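Local atomic coordinates of dihydrofolate reductase (Moritella profunda, PDB entry 3IA4), a protein that catalyses the NADPH-dependent reduction of 7,8-dihydrofolate to 5,6,7,8-tetrahydrofolate, a step that probably feeds glycine, purine and DNA-precursor synthesis. Residues A[12-18]-A[123-129]; A[17-21]-A[46-50]; A[21-25]-A[117-122]. All coordinates share one frame; numbering follows the deposited sequence.

Contact 1 of 3, residues A[12-18]-A[123-129]; sequences NRVIGLD and GDTWFPD. With NDP (NADPH dihydro-nicotinamide-adenine-dinucleotide phosphate), chain E.
A classic beta bulge in the two-stranded antiparallel ladder beside the NADPH pocket brings Ile-15 and Gly-16 of strand 14-16 to face the single residue Thr-125 of strand 125-126. Thr-125 O takes a nearly straight bond from Ile-15 N (3.0 Å, 176°) and a weak one from Gly-16 N. Thr-125 OG1, set between its backbone N and carbonyl carbon (chi1 42°), lies 3.0 Å from Gly-16 CA; a CB on Gly-16 would collide with that hydroxyl as it is placed here, which is consistent with a glycine at this position. Past the bulge, Asp-124 N donates to Gly-16 O (2.8 Å). The Asp-124 carboxylate takes up the next amide: Asp-18 N meets Asp-124 OD2 from above the carboxylate plane at 2.8 Å. Asp-18 OD2 lies 3.8 Å from that same oxygen, so the two acids probably repel mildly. At the other end Phe-127 N bonds to Arg-13 O. The Arg-13 chain, bent at chi3 (-59°), swings NE back to Phe-127 O (2.9 Å), which lies in the guanidinium plane while NE sits above the carbonyl plane; a water joins NH2 to the same oxygen. Asp-129 CA covers one guanidinium face, and its carboxylate adds only a long, out-of-plane charge pairing. The Trp-126 ring edge meets Asn-12 O, and Val-14 CG2 lies obliquely 3.5 Å from NE1. Ile-15 O accepts a hydrogen bond from N7N of the nicotinamide carboxamide. Such pairing of the mobile active-site loop with the loop carrying Asp-124 is consistent with the closed state of bacterial dihydrofolate reductases.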
# COMPACT_ATOMS: atom_id res chain seq x y z
N ASN A 12 10.81 6.94 10.46
CA ASN A 12 10.09 6.41 11.62
C ASN A 12 8.77 5.75 11.15
O ASN A 12 7.84 5.65 11.95
CB ASN A 12 9.80 7.55 12.62
CG ASN A 12 11.05 8.32 12.99
OD1 ASN A 12 12.05 7.72 13.30
ND2 ASN A 12 11.01 9.67 12.82
N ARG A 13 8.75 5.24 9.90
CA ARG A 13 7.58 4.50 9.33
C ARG A 13 6.31 5.30 9.21
O ARG A 13 5.21 4.77 9.16
CB ARG A 13 7.27 3.18 10.13
CG ARG A 13 8.52 2.40 10.41
CD ARG A 13 8.11 0.92 10.82
NE ARG A 13 7.22 0.82 12.02
CZ ARG A 13 7.63 0.76 13.29
NH1 ARG A 13 8.93 0.77 13.57
NH2 ARG A 13 6.76 0.61 14.27
N VAL A 14 6.43 6.64 9.24
CA VAL A 14 5.19 7.43 9.03
C VAL A 14 4.61 7.23 7.62
O VAL A 14 5.34 7.30 6.61
CB VAL A 14 5.48 8.99 9.16
CG1 VAL A 14 4.23 9.82 8.74
CG2 VAL A 14 5.75 9.34 10.62
N ILE A 15 3.29 7.02 7.55
CA ILE A 15 2.64 6.82 6.25
C ILE A 15 1.49 7.78 6.03
O ILE A 15 1.05 7.93 4.89
CB ILE A 15 2.11 5.38 6.04
CG1 ILE A 15 1.09 5.01 7.11
CG2 ILE A 15 3.27 4.42 5.97
CD1 ILE A 15 0.45 3.61 6.81
N GLY A 16 0.99 8.47 7.08
CA GLY A 16 -0.25 9.24 6.91
C GLY A 16 -0.43 10.32 7.97
O GLY A 16 0.16 10.21 9.04
N LEU A 17 -1.20 11.35 7.62
CA LEU A 17 -1.60 12.37 8.59
C LEU A 17 -2.93 12.91 8.09
O LEU A 17 -3.02 13.33 6.92
CB LEU A 17 -0.54 13.47 8.65
CG LEU A 17 -0.93 14.62 9.59
CD1 LEU A 17 -1.14 14.20 11.04
CD2 LEU A 17 0.08 15.75 9.54
N ASP A 18 -3.95 12.94 8.94
CA ASP A 18 -5.25 13.54 8.55
C ASP A 18 -5.87 12.92 7.28
O ASP A 18 -6.43 13.65 6.41
CB ASP A 18 -5.12 15.05 8.37
CG ASP A 18 -4.71 15.77 9.65
OD1 ASP A 18 -3.95 16.77 9.55
OD2 ASP A 18 -5.10 15.32 10.75
N GLY A 123 3.29 12.25 11.89
CA GLY A 123 2.27 11.35 11.41
C GLY A 123 1.11 11.15 12.38
O GLY A 123 1.19 11.53 13.53
N ASP A 124 0.02 10.55 11.86
CA ASP A 124 -0.98 9.95 12.74
C ASP A 124 -1.29 8.48 12.36
O ASP A 124 -2.23 7.89 12.89
CB ASP A 124 -2.26 10.81 12.84
CG ASP A 124 -3.05 10.86 11.56
OD1 ASP A 124 -2.88 10.01 10.63
OD2 ASP A 124 -3.93 11.76 11.48
N THR A 125 -0.52 7.94 11.42
CA THR A 125 -0.60 6.53 11.02
C THR A 125 0.81 6.07 10.63
O THR A 125 1.59 6.82 10.03
CB THR A 125 -1.54 6.28 9.82
OG1 THR A 125 -1.35 7.29 8.87
CG2 THR A 125 -3.00 6.40 10.31
N TRP A 126 1.16 4.86 11.05
CA TRP A 126 2.50 4.35 10.83
C TRP A 126 2.43 2.98 10.22
O TRP A 126 1.54 2.17 10.56
CB TRP A 126 3.25 4.21 12.21
CG TRP A 126 3.57 5.53 12.79
CD1 TRP A 126 4.77 6.17 12.70
CD2 TRP A 126 2.71 6.36 13.57
NE1 TRP A 126 4.68 7.42 13.32
CE2 TRP A 126 3.43 7.55 13.86
CE3 TRP A 126 1.36 6.25 14.01
CZ2 TRP A 126 2.85 8.63 14.57
CZ3 TRP A 126 0.78 7.34 14.72
CH2 TRP A 126 1.55 8.51 14.99
N PHE A 127 3.38 2.66 9.39
CA PHE A 127 3.52 1.24 8.88
C PHE A 127 3.89 0.32 10.05
O PHE A 127 4.54 0.72 11.03
CB PHE A 127 4.69 1.21 7.84
CG PHE A 127 4.66 -0.01 6.96
CD1 PHE A 127 5.57 -1.06 7.15
CD2 PHE A 127 3.65 -0.12 6.00
CE1 PHE A 127 5.49 -2.24 6.32
CE2 PHE A 127 3.56 -1.25 5.19
CZ PHE A 127 4.45 -2.34 5.36
N PRO A 128 3.53 -0.96 9.99
CA PRO A 128 3.91 -1.86 11.08
C PRO A 128 5.44 -2.07 11.21
O PRO A 128 6.19 -1.77 10.30
CB PRO A 128 3.28 -3.22 10.63
CG PRO A 128 2.52 -2.98 9.43
CD PRO A 128 2.56 -1.57 9.04
N ASP A 129 5.91 -2.56 12.35
CA ASP A 129 7.34 -2.83 12.54
C ASP A 129 7.75 -4.14 11.81
O ASP A 129 7.85 -5.24 12.40
CB ASP A 129 7.60 -2.96 14.06
CG ASP A 129 9.03 -3.20 14.38
OD1 ASP A 129 9.85 -2.89 13.50
OD2 ASP A 129 9.35 -3.77 15.47
PA NDP E . -7.55 2.02 6.54
O1A NDP E . -6.76 0.80 6.94
O2A NDP E . -7.41 2.63 5.17
O5B NDP E . -9.15 1.82 6.78
C5B NDP E . -9.59 1.24 8.03
C4B NDP E . -11.08 0.97 7.85
O4B NDP E . -11.18 -0.25 7.11
C3B NDP E . -11.73 0.57 9.20
O3B NDP E . -12.11 1.74 9.92
C2B NDP E . -12.90 -0.32 8.78
O2B NDP E . -13.89 0.42 8.06
C1B NDP E . -12.20 -1.11 7.69
N9A NDP E . -11.59 -2.37 8.17
C8A NDP E . -10.37 -2.50 8.71
N7A NDP E . -10.08 -3.80 8.95
C5A NDP E . -11.16 -4.52 8.53
C6A NDP E . -11.53 -5.94 8.44
N6A NDP E . -10.72 -6.95 8.91
N1A NDP E . -12.76 -6.20 7.89
C2A NDP E . -13.60 -5.29 7.41
N3A NDP E . -13.31 -3.99 7.46
C4A NDP E . -12.12 -3.58 8.00
O3 NDP E . -7.36 3.20 7.63
PN NDP E . -6.13 3.88 8.42
O1N NDP E . -5.46 2.83 9.24
O2N NDP E . -6.65 5.10 9.09
O5D NDP E . -5.10 4.23 7.28
C5D NDP E . -5.36 5.35 6.45
C4D NDP E . -4.14 6.27 6.44
O4D NDP E . -3.03 5.63 5.71
C3D NDP E . -4.37 7.62 5.73
O3D NDP E . -3.63 8.64 6.42
C2D NDP E . -3.74 7.42 4.35
O2D NDP E . -3.32 8.65 3.72
C1D NDP E . -2.57 6.56 4.72
N1N NDP E . -2.04 5.73 3.64
C2N NDP E . -0.74 5.83 3.36
C3N NDP E . -0.17 4.99 2.44
C7N NDP E . 1.29 5.15 2.14
O7N NDP E . 1.82 4.32 1.44
N7N NDP E . 2.03 6.10 2.71
C4N NDP E . -0.92 3.93 1.65
C5N NDP E . -2.30 3.90 2.12
C6N NDP E . -2.80 4.80 3.03
P2B NDP E . -15.44 0.41 8.55
O1X NDP E . -16.13 0.98 7.39
O2X NDP E . -15.69 -1.01 8.92
O3X NDP E . -15.45 1.23 9.82
O HOH W 1 3.84 0.83 13.79

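Contact 2 of 3, residues A[17-21]-A[46-50]; sequences LDNKM and NTFES. With NDP (NADPH dihydro-nicotinamide-adenine-dinucleotide phosphate), chain E.
Asn-19, in a type I' beta turn from Leu-17 to Lys-20 closed by paired bonds between the backbone N and O atoms of those two end residues, comes within 6.1 Å (CA to CA) of Ser-50 on helix 45-51. The turn belongs to the active-site loop of the dihydrofolate reductase fold, and the helix is the one whose amino end receives the NADPH pyrophosphate. Two bonds join them, both using Asn-19. Ser-50 OG lies opposite the backbone N about CA-CB (chi1 -179°), which points the hydroxyl across to Asn-19 O; it donates there over 2.8 Å, from above the carbonyl plane. In return Asn-19 ND2 donates to Asn-46 O (3.1 Å, 151°), also from above that carbonyl's plane. The oxygen is already held by the helical bond from Ser-50 N, which arrives from the opposite face, so one carbonyl serves both helix and loop. The Asn-19 and Asn-46 amides stand almost perpendicular (89°), and Asn-19 OD1 rests 3.4 Å from Asn-46 CB and close to C3D of the nicotinamide ribose. With an alanine at Asn-19 the ND2 bond is gone; Asn-46 O would probably keep only its helical donor, and the turn would be held to the helix by the Ser-50 hydroxyl alone. The contact is small and lies at the surface; Glu-49 turns its carboxylate to Arg-45 instead. The same helix turn also binds the cofactor. Asn-46 ND2 donates to O2N of NADPH (3.1 Å) and weakly to the bridging O3, while Asn-46 N reaches O5B. Thr-47 grips O2A with both its backbone N and its hydroxyl, OG1 lying 2.7 Å from that phosphate oxygen.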
# COMPACT_ATOMS: atom_id res chain seq x y z
N LEU A 17 -1.20 11.35 7.62
CA LEU A 17 -1.60 12.37 8.59
C LEU A 17 -2.93 12.91 8.09
O LEU A 17 -3.02 13.33 6.92
CB LEU A 17 -0.54 13.47 8.65
CG LEU A 17 -0.93 14.62 9.59
CD1 LEU A 17 -1.14 14.20 11.04
CD2 LEU A 17 0.08 15.75 9.54
N ASP A 18 -3.95 12.94 8.94
CA ASP A 18 -5.25 13.54 8.55
C ASP A 18 -5.87 12.92 7.28
O ASP A 18 -6.43 13.65 6.41
CB ASP A 18 -5.12 15.05 8.37
CG ASP A 18 -4.71 15.77 9.65
OD1 ASP A 18 -3.95 16.77 9.55
OD2 ASP A 18 -5.10 15.32 10.75
N ASN A 19 -5.71 11.61 7.16
CA ASN A 19 -6.21 10.78 6.03
C ASN A 19 -5.66 11.18 4.67
O ASN A 19 -6.32 10.98 3.64
CB ASN A 19 -7.76 10.74 5.93
CG ASN A 19 -8.26 9.37 5.44
OD1 ASN A 19 -7.83 8.36 5.99
ND2 ASN A 19 -9.20 9.32 4.45
N LYS A 20 -4.47 11.79 4.68
CA LYS A 20 -3.74 12.10 3.46
C LYS A 20 -2.28 11.69 3.69
O LYS A 20 -1.92 11.32 4.79
CB LYS A 20 -3.77 13.61 3.17
CG LYS A 20 -5.17 14.11 2.89
CD LYS A 20 -5.16 15.63 2.67
CE LYS A 20 -6.45 16.30 3.18
NZ LYS A 20 -7.76 15.80 2.62
N MET A 21 -1.43 11.81 2.66
CA MET A 21 -0.01 11.55 2.90
C MET A 21 0.67 12.88 3.01
O MET A 21 0.38 13.77 2.20
CB MET A 21 0.56 10.67 1.80
CG MET A 21 -0.13 9.26 1.81
SD MET A 21 -0.02 8.38 0.25
CE MET A 21 1.64 8.66 -0.22
N ASN A 46 -10.78 3.83 4.81
CA ASN A 46 -10.25 5.17 4.86
C ASN A 46 -9.34 5.45 3.67
O ASN A 46 -9.34 6.54 3.11
CB ASN A 46 -9.45 5.43 6.15
CG ASN A 46 -10.32 5.39 7.38
OD1 ASN A 46 -11.53 5.57 7.28
ND2 ASN A 46 -9.71 5.20 8.55
N THR A 47 -8.52 4.45 3.32
CA THR A 47 -7.62 4.59 2.17
C THR A 47 -8.42 4.80 0.89
O THR A 47 -8.11 5.68 0.07
CB THR A 47 -6.67 3.37 2.07
OG1 THR A 47 -5.75 3.48 3.18
CG2 THR A 47 -5.85 3.46 0.79
N PHE A 48 -9.49 4.03 0.72
CA PHE A 48 -10.31 4.28 -0.48
C PHE A 48 -10.79 5.74 -0.51
O PHE A 48 -10.80 6.35 -1.56
CB PHE A 48 -11.49 3.32 -0.53
CG PHE A 48 -12.40 3.61 -1.71
CD1 PHE A 48 -11.96 3.42 -3.00
CD2 PHE A 48 -13.68 4.09 -1.50
CE1 PHE A 48 -12.78 3.76 -4.10
CE2 PHE A 48 -14.52 4.40 -2.58
CZ PHE A 48 -14.06 4.23 -3.86
N GLU A 49 -11.27 6.25 0.62
CA GLU A 49 -11.82 7.61 0.65
C GLU A 49 -10.74 8.61 0.33
O GLU A 49 -10.99 9.62 -0.35
CB GLU A 49 -12.53 7.90 1.97
CG GLU A 49 -13.77 7.03 2.08
CD GLU A 49 -14.57 7.33 3.33
OE1 GLU A 49 -14.10 8.19 4.12
OE2 GLU A 49 -15.65 6.69 3.53
N SER A 50 -9.55 8.32 0.80
CA SER A 50 -8.38 9.19 0.55
C SER A 50 -8.02 9.22 -0.96
O SER A 50 -7.74 10.28 -1.55
CB SER A 50 -7.21 8.72 1.40
OG SER A 50 -6.07 9.53 1.22
PA NDP E . -7.55 2.02 6.54
O1A NDP E . -6.76 0.80 6.94
O2A NDP E . -7.41 2.63 5.17
O5B NDP E . -9.15 1.82 6.78
C5B NDP E . -9.59 1.24 8.03
C4B NDP E . -11.08 0.97 7.85
O4B NDP E . -11.18 -0.25 7.11
C3B NDP E . -11.73 0.57 9.20
O3B NDP E . -12.11 1.74 9.92
C2B NDP E . -12.90 -0.32 8.78
O2B NDP E . -13.89 0.42 8.06
C1B NDP E . -12.20 -1.11 7.69
N9A NDP E . -11.59 -2.37 8.17
C8A NDP E . -10.37 -2.50 8.71
N7A NDP E . -10.08 -3.80 8.95
C5A NDP E . -11.16 -4.52 8.53
C6A NDP E . -11.53 -5.94 8.44
N6A NDP E . -10.72 -6.95 8.91
N1A NDP E . -12.76 -6.20 7.89
C2A NDP E . -13.60 -5.29 7.41
N3A NDP E . -13.31 -3.99 7.46
C4A NDP E . -12.12 -3.58 8.00
O3 NDP E . -7.36 3.20 7.63
PN NDP E . -6.13 3.88 8.42
O1N NDP E . -5.46 2.83 9.24
O2N NDP E . -6.65 5.10 9.09
O5D NDP E . -5.10 4.23 7.28
C5D NDP E . -5.36 5.35 6.45
C4D NDP E . -4.14 6.27 6.44
O4D NDP E . -3.03 5.63 5.71
C3D NDP E . -4.37 7.62 5.73
O3D NDP E . -3.63 8.64 6.42
C2D NDP E . -3.74 7.42 4.35
O2D NDP E . -3.32 8.65 3.72
C1D NDP E . -2.57 6.56 4.72
N1N NDP E . -2.04 5.73 3.64
C2N NDP E . -0.74 5.83 3.36
C3N NDP E . -0.17 4.99 2.44
C7N NDP E . 1.29 5.15 2.14
O7N NDP E . 1.82 4.32 1.44
N7N NDP E . 2.03 6.10 2.71
C4N NDP E . -0.92 3.93 1.65
C5N NDP E . -2.30 3.90 2.12
C6N NDP E . -2.80 4.80 3.03
P2B NDP E . -15.44 0.41 8.55
O1X NDP E . -16.13 0.98 7.39
O2X NDP E . -15.69 -1.01 8.92
O3X NDP E . -15.45 1.23 9.82

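Contact 3 of 3, residues A[21-25]-A[117-122]; sequences MPWHL and IELTTE. With NDP (NADPH dihydro-nicotinamide-adenine-dinucleotide phosphate), chain E.
Ile-117 at the end of strand 111-117 makes a CH-pi contact with Trp-23, and around it the last part of the active-site loop packs against the loop leading to strand 125-126 of the dihydrofolate reductase fold. Segments 21-25 and 117-122 run nearly antiparallel, their end-to-end directions 159° apart, and meet through side chains. In the CH-pi contact, Ile-117 CD1 stands over the five-membered ring of Trp-23, 3.7 Å from its centroid and 23° off the ring normal; the nearest ring atom, CE2, is 3.4 Å from CD1. Met-21 CB lies over the opposite face toward the rim, so the indole is held between two aliphatic groups. Trp-23 CG sits between the backbone N and the carbonyl carbon (chi1 48°), which turns the ring in between Met-21 CB and Ile-117 CD1. Aliphatic packing extends the contact at both ends. Leu-25 CD2 meets Ile-117 CD1 tip to tip at 3.6 Å, and Tyr-153 of strand 153-160 touches both residues. Leu-119 CD2 approaches Trp-23 obliquely, 3.8 Å from CB. Nearer the surface, Pro-22 CG lies 3.7 Å from Thr-121 CG2, while that methyl also lies at the indole edge. Both segments bend sharply here: Pro-22 and Glu-118 are each the centre of an inverse gamma turn. Backbone hydrogen bonds between Ile-117 and Leu-9 and between Leu-119 and Asn-11 tie segment 117-122 to strand 2-9 and the loop after it. Cofactor contacts form the last group. Met-21, which also touches methotrexate, brings SD to 3.9 Å from N7N of NADPH, and this carboxamide nitrogen lies at the indole edge, 3.9 Å from Trp-23 CZ2.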
# COMPACT_ATOMS: atom_id res chain seq x y z
N MET A 21 -1.43 11.81 2.66
CA MET A 21 -0.01 11.55 2.90
C MET A 21 0.67 12.88 3.01
O MET A 21 0.38 13.77 2.20
CB MET A 21 0.56 10.67 1.80
CG MET A 21 -0.13 9.26 1.81
SD MET A 21 -0.02 8.38 0.25
CE MET A 21 1.64 8.66 -0.22
N PRO A 22 1.48 13.07 4.06
CA PRO A 22 1.96 14.43 4.38
C PRO A 22 3.23 14.83 3.63
O PRO A 22 4.24 15.22 4.27
CB PRO A 22 2.23 14.37 5.90
CG PRO A 22 2.69 12.95 6.08
CD PRO A 22 1.69 12.15 5.20
N TRP A 23 3.21 14.70 2.30
CA TRP A 23 4.34 15.12 1.47
C TRP A 23 3.82 15.34 0.07
O TRP A 23 2.75 14.87 -0.29
CB TRP A 23 5.47 14.06 1.41
CG TRP A 23 5.04 12.64 1.12
CD1 TRP A 23 4.66 12.10 -0.09
CD2 TRP A 23 4.87 11.60 2.08
NE1 TRP A 23 4.34 10.74 0.06
CE2 TRP A 23 4.44 10.44 1.39
CE3 TRP A 23 5.09 11.54 3.49
CZ2 TRP A 23 4.20 9.22 2.04
CZ3 TRP A 23 4.83 10.32 4.15
CH2 TRP A 23 4.42 9.17 3.42
N HIS A 24 4.60 16.10 -0.70
CA HIS A 24 4.33 16.30 -2.13
C HIS A 24 5.37 15.52 -2.92
O HIS A 24 6.55 15.84 -2.84
CB HIS A 24 4.45 17.81 -2.48
CG HIS A 24 4.09 18.10 -3.92
ND1 HIS A 24 5.03 18.36 -4.89
CD2 HIS A 24 2.90 18.08 -4.55
CE1 HIS A 24 4.44 18.50 -6.06
NE2 HIS A 24 3.13 18.35 -5.88
N LEU A 25 4.97 14.48 -3.65
CA LEU A 25 5.91 13.63 -4.34
C LEU A 25 5.19 12.90 -5.48
O LEU A 25 4.95 11.70 -5.44
CB LEU A 25 6.51 12.62 -3.28
CG LEU A 25 7.92 12.11 -3.50
CD1 LEU A 25 8.97 13.27 -3.68
CD2 LEU A 25 8.35 11.11 -2.36
N ILE A 117 11.08 7.32 1.83
CA ILE A 117 11.31 8.75 1.55
C ILE A 117 12.20 9.42 2.59
O ILE A 117 11.99 9.25 3.80
CB ILE A 117 9.93 9.46 1.53
CG1 ILE A 117 9.02 8.73 0.55
CG2 ILE A 117 10.11 10.98 1.21
CD1 ILE A 117 7.53 9.23 0.62
N GLU A 118 13.22 10.18 2.15
CA GLU A 118 14.11 10.80 3.11
C GLU A 118 13.48 12.08 3.64
O GLU A 118 13.79 13.19 3.15
CB GLU A 118 15.47 11.10 2.48
CG GLU A 118 16.21 9.85 2.07
CD GLU A 118 17.64 10.15 1.56
OE1 GLU A 118 18.18 11.26 1.86
OE2 GLU A 118 18.19 9.27 0.86
N LEU A 119 12.57 11.94 4.61
CA LEU A 119 11.84 13.07 5.13
C LEU A 119 11.43 12.73 6.56
O LEU A 119 10.98 11.62 6.80
CB LEU A 119 10.58 13.26 4.28
CG LEU A 119 9.56 14.26 4.83
CD1 LEU A 119 10.02 15.69 4.78
CD2 LEU A 119 8.37 14.07 3.93
N THR A 120 11.64 13.66 7.51
CA THR A 120 11.05 13.51 8.85
C THR A 120 9.79 14.41 8.89
O THR A 120 9.85 15.64 8.71
CB THR A 120 12.01 13.94 9.93
OG1 THR A 120 13.14 13.06 9.90
CG2 THR A 120 11.32 13.88 11.31
N THR A 121 8.66 13.77 9.06
CA THR A 121 7.40 14.51 9.06
C THR A 121 6.55 13.95 10.20
O THR A 121 6.74 12.81 10.62
CB THR A 121 6.71 14.42 7.66
OG1 THR A 121 5.64 15.38 7.56
CG2 THR A 121 6.19 13.07 7.37
N GLU A 122 5.65 14.75 10.76
CA GLU A 122 4.73 14.20 11.79
C GLU A 122 3.65 13.31 11.17
O GLU A 122 3.15 13.52 10.07
CB GLU A 122 4.05 15.34 12.56
CG GLU A 122 4.94 15.88 13.70
CD GLU A 122 4.30 17.09 14.38
OE1 GLU A 122 3.05 17.31 14.17
OE2 GLU A 122 5.07 17.84 15.04
PA NDP E . -7.55 2.02 6.54
O1A NDP E . -6.76 0.80 6.94
O2A NDP E . -7.41 2.63 5.17
O5B NDP E . -9.15 1.82 6.78
C5B NDP E . -9.59 1.24 8.03
C4B NDP E . -11.08 0.97 7.85
O4B NDP E . -11.18 -0.25 7.11
C3B NDP E . -11.73 0.57 9.20
O3B NDP E . -12.11 1.74 9.92
C2B NDP E . -12.90 -0.32 8.78
O2B NDP E . -13.89 0.42 8.06
C1B NDP E . -12.20 -1.11 7.69
N9A NDP E . -11.59 -2.37 8.17
C8A NDP E . -10.37 -2.50 8.71
N7A NDP E . -10.08 -3.80 8.95
C5A NDP E . -11.16 -4.52 8.53
C6A NDP E . -11.53 -5.94 8.44
N6A NDP E . -10.72 -6.95 8.91
N1A NDP E . -12.76 -6.20 7.89
C2A NDP E . -13.60 -5.29 7.41
N3A NDP E . -13.31 -3.99 7.46
C4A NDP E . -12.12 -3.58 8.00
O3 NDP E . -7.36 3.20 7.63
PN NDP E . -6.13 3.88 8.42
O1N NDP E . -5.46 2.83 9.24
O2N NDP E . -6.65 5.10 9.09
O5D NDP E . -5.10 4.23 7.28
C5D NDP E . -5.36 5.35 6.45
C4D NDP E . -4.14 6.27 6.44
O4D NDP E . -3.03 5.63 5.71
C3D NDP E . -4.37 7.62 5.73
O3D NDP E . -3.63 8.64 6.42
C2D NDP E . -3.74 7.42 4.35
O2D NDP E . -3.32 8.65 3.72
C1D NDP E . -2.57 6.56 4.72
N1N NDP E . -2.04 5.73 3.64
C2N NDP E . -0.74 5.83 3.36
C3N NDP E . -0.17 4.99 2.44
C7N NDP E . 1.29 5.15 2.14
O7N NDP E . 1.82 4.32 1.44
N7N NDP E . 2.03 6.10 2.71
C4N NDP E . -0.92 3.93 1.65
C5N NDP E . -2.30 3.90 2.12
C6N NDP E . -2.80 4.80 3.03
P2B NDP E . -15.44 0.41 8.55
O1X NDP E . -16.13 0.98 7.39
O2X NDP E . -15.69 -1.01 8.92
O3X NDP E . -15.45 1.23 9.82

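Overall arrangement
The three contacts hold successive parts of residues 12-25, from strand 14-16 to the start of helix 26-36, and all touch NADPH. Contact 1 buries the most surface and is chiefly backbone hydrogen bonds, with an arginine and aspartates at its ends; contact 3, likewise partly buried, is almost wholly apolar; contact 2 is a small surface contact of two polar bonds. Contacts 1 and 2 share Leu-17 and Asp-18, contacts 2 and 3 share Met-21. Contact 3 is nested along the chain inside the loop closed by contact 1, and the two pack directly, Val-14 CG2 lying 3.6 Å from Thr-121 O. Contacts 1 and 3 both reach the nicotinamide carboxamide, whereas the bonds of contact 2's helix go to the pyrophosphate.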